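Local coordinates for C-type lectin domain family 4 member F (Mus musculus, PDB 6JJJ), which is a trimeric Kupffer cell receptor that binds galactose and fucose through a C-type lectin domain and could be involved in endocytosis, at residues D41-R46 with Y144-K149. Sequence-based numbering, arbitrary orientation.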
loop_
_atom_site.group_PDB
_atom_site.type_symbol
_atom_site.label_atom_id
_atom_site.label_comp_id
_atom_site.label_asym_id
_atom_site.label_seq_id
_atom_site.Cartn_x
_atom_site.Cartn_y
_atom_site.Cartn_z
ATOM N N ASP A 41 -3.966 -10.770 16.062
ATOM C CA ASP A 41 -3.904 -11.601 17.256
ATOM C C ASP A 41 -4.597 -10.876 18.407
ATOM O O ASP A 41 -4.976 -9.707 18.300
ATOM C CB ASP A 41 -2.443 -11.914 17.600
ATOM C CG ASP A 41 -2.295 -13.078 18.563
ATOM O OD1 ASP A 41 -3.306 -13.744 18.877
ATOM O OD2 ASP A 41 -1.155 -13.327 19.006
ATOM N N LYS A 42 -4.767 -11.586 19.519
ATOM C CA LYS A 42 -5.353 -11.025 20.731
ATOM C C LYS A 42 -4.386 -11.229 21.886
ATOM O O LYS A 42 -3.894 -12.342 22.097
ATOM C CB LYS A 42 -6.706 -11.673 21.045
ATOM C CG LYS A 42 -6.632 -13.160 21.336
ATOM C CD LYS A 42 -8.008 -13.746 21.638
ATOM C CE LYS A 42 -8.937 -13.689 20.427
ATOM N NZ LYS A 42 -9.763 -12.451 20.388
ATOM N N LYS A 43 -4.120 -10.165 22.635
ATOM C CA LYS A 43 -3.139 -10.212 23.708
ATOM C C LYS A 43 -3.600 -9.308 24.835
ATOM O O LYS A 43 -4.508 -8.481 24.654
ATOM C CB LYS A 43 -1.752 -9.778 23.214
ATOM C CG LYS A 43 -1.192 -10.620 22.075
ATOM C CD LYS A 43 0.149 -10.079 21.605
ATOM C CE LYS A 43 0.681 -10.860 20.410
ATOM N NZ LYS A 43 1.997 -10.336 19.949
ATOM N N PRO A 44 -2.999 -9.436 26.030
ATOM C CA PRO A 44 -3.338 -8.528 27.136
ATOM C C PRO A 44 -2.997 -7.078 26.837
ATOM O O PRO A 44 -2.397 -6.771 25.802
ATOM C CB PRO A 44 -2.503 -9.060 28.308
ATOM C CG PRO A 44 -2.238 -10.487 27.974
ATOM C CD PRO A 44 -2.123 -10.542 26.467
ATOM N N TRP A 45 -3.363 -6.177 27.751
ATOM C CA TRP A 45 -3.184 -4.753 27.498
ATOM C C TRP A 45 -1.707 -4.376 27.424
ATOM O O TRP A 45 -1.283 -3.676 26.496
ATOM C CB TRP A 45 -3.893 -3.937 28.571
ATOM C CG TRP A 45 -3.988 -2.485 28.225
ATOM C CD1 TRP A 45 -5.020 -1.859 27.586
ATOM C CD2 TRP A 45 -3.010 -1.475 28.494
ATOM N NE1 TRP A 45 -4.744 -0.519 27.443
ATOM C CE2 TRP A 45 -3.513 -0.259 27.989
ATOM C CE3 TRP A 45 -1.752 -1.482 29.107
ATOM C CZ2 TRP A 45 -2.807 0.938 28.085
ATOM C CZ3 TRP A 45 -1.054 -0.292 29.204
ATOM C CH2 TRP A 45 -1.583 0.901 28.695
ATOM N N ARG A 46 -0.901 -4.818 28.399
ATOM C CA ARG A 46 0.524 -4.491 28.358
ATOM C C ARG A 46 1.197 -5.140 27.151
ATOM O O ARG A 46 1.943 -4.485 26.414
ATOM C CB ARG A 46 1.237 -4.919 29.646
ATOM C CG ARG A 46 1.396 -6.419 29.799
ATOM C CD ARG A 46 2.076 -6.793 31.114
ATOM N NE ARG A 46 2.189 -8.242 31.259
ATOM C CZ ARG A 46 1.297 -9.009 31.878
ATOM N NH1 ARG A 46 0.224 -8.467 32.435
ATOM N NH2 ARG A 46 1.479 -10.320 31.945
ATOM N N TYR A 144 -7.510 -9.089 24.743
ATOM C CA TYR A 144 -8.258 -8.561 23.617
ATOM C C TYR A 144 -7.303 -8.180 22.494
ATOM O O TYR A 144 -6.094 -8.047 22.710
ATOM C CB TYR A 144 -9.069 -7.319 24.011
ATOM C CG TYR A 144 -10.248 -7.597 24.907
ATOM C CD1 TYR A 144 -11.482 -7.947 24.375
ATOM C CD2 TYR A 144 -10.132 -7.499 26.285
ATOM C CE1 TYR A 144 -12.563 -8.198 25.192
ATOM C CE2 TYR A 144 -11.206 -7.749 27.108
ATOM C CZ TYR A 144 -12.419 -8.096 26.558
ATOM O OH TYR A 144 -13.491 -8.344 27.384
ATOM N N PRO A 145 -7.811 -7.995 21.274
ATOM C CA PRO A 145 -6.996 -7.340 20.236
ATOM C C PRO A 145 -6.837 -5.861 20.555
ATOM O O PRO A 145 -7.336 -5.397 21.585
ATOM C CB PRO A 145 -7.791 -7.579 18.947
ATOM C CG PRO A 145 -9.206 -7.775 19.409
ATOM C CD PRO A 145 -9.137 -8.409 20.779
ATOM N N TRP A 146 -6.161 -5.106 19.694
ATOM C CA TRP A 146 -5.831 -3.725 20.014
ATOM C C TRP A 146 -5.670 -2.915 18.735
ATOM O O TRP A 146 -5.783 -3.435 17.624
ATOM C CB TRP A 146 -4.544 -3.647 20.838
ATOM C CG TRP A 146 -3.342 -4.107 20.062
ATOM C CD1 TRP A 146 -2.516 -3.336 19.298
ATOM C CD2 TRP A 146 -2.844 -5.445 19.966
ATOM N NE1 TRP A 146 -1.529 -4.111 18.738
ATOM C CE2 TRP A 146 -1.709 -5.410 19.132
ATOM C CE3 TRP A 146 -3.246 -6.672 20.505
ATOM C CZ2 TRP A 146 -0.972 -6.552 18.828
ATOM C CZ3 TRP A 146 -2.513 -7.803 20.202
ATOM C CH2 TRP A 146 -1.390 -7.737 19.371
ATOM N N VAL A 147 -5.397 -1.624 18.905
ATOM C CA VAL A 147 -5.112 -0.724 17.792
ATOM C C VAL A 147 -3.958 0.192 18.185
ATOM O O VAL A 147 -4.001 0.842 19.235
ATOM C CB VAL A 147 -6.363 0.088 17.396
ATOM C CG1 VAL A 147 -6.947 0.790 18.614
ATOM C CG2 VAL A 147 -6.033 1.073 16.291
ATOM N N CYS A 148 -2.936 0.253 17.335
ATOM C CA CYS A 148 -1.808 1.154 17.523
ATOM C C CYS A 148 -1.996 2.412 16.683
ATOM O O CYS A 148 -2.669 2.392 15.650
ATOM C CB CYS A 148 -0.486 0.486 17.128
ATOM S SG CYS A 148 -0.129 -1.135 17.863
ATOM N N LYS A 149 -1.382 3.511 17.126
ATOM C CA LYS A 149 -1.383 4.757 16.368
ATOM C C LYS A 149 0.042 5.270 16.209
ATOM O O LYS A 149 0.853 5.185 17.136
ATOM C CB LYS A 149 -2.250 5.841 17.035
ATOM C CG LYS A 149 -2.279 7.159 16.263
ATOM C CD LYS A 149 -3.524 7.986 16.560
ATOM C CE LYS A 149 -3.362 8.842 17.809
ATOM N NZ LYS A 149 -4.522 9.762 17.999
#
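K43 and Y144 form a single antiparallel hydrogen-bonded bridge, in which K43 N donates to Y144 O at 2.9 Å from well above the carbonyl plane, with an N-H...O angle of 153°. Beside it K42 lies alongside P145, the two side chains pointing the same way, with K42 CB 4.1 Å from P145 CD. The W146 indole packs against the aliphatic chain of K43. With its CG between backbone N and carbonyl carbon (chi1 66°), the indole reaches segment 41-46 through the outer carbons of its six-membered ring: W146 CZ3 is 3.6 Å from K43 CG, and W146 CH2 is 3.6 Å from K43 CD. The two side chains cross at a slant, the K43 chain being extended beyond CG, while D41 O approaches W146 CZ3 to 3.6 Å. In this C-type lectin domain, the bridge joins the segment leading into helix 45-54, with P44 at the N-cap position, to the residues leading into strand 147-151. C148 on that strand forms a disulfide with C52 of the helix, tying the same two elements further along. F51 and W81 also pack on W146, and S39 OG hydrogen-bonds both D41 O and W146 N, linking the two backbones through one hydroxyl.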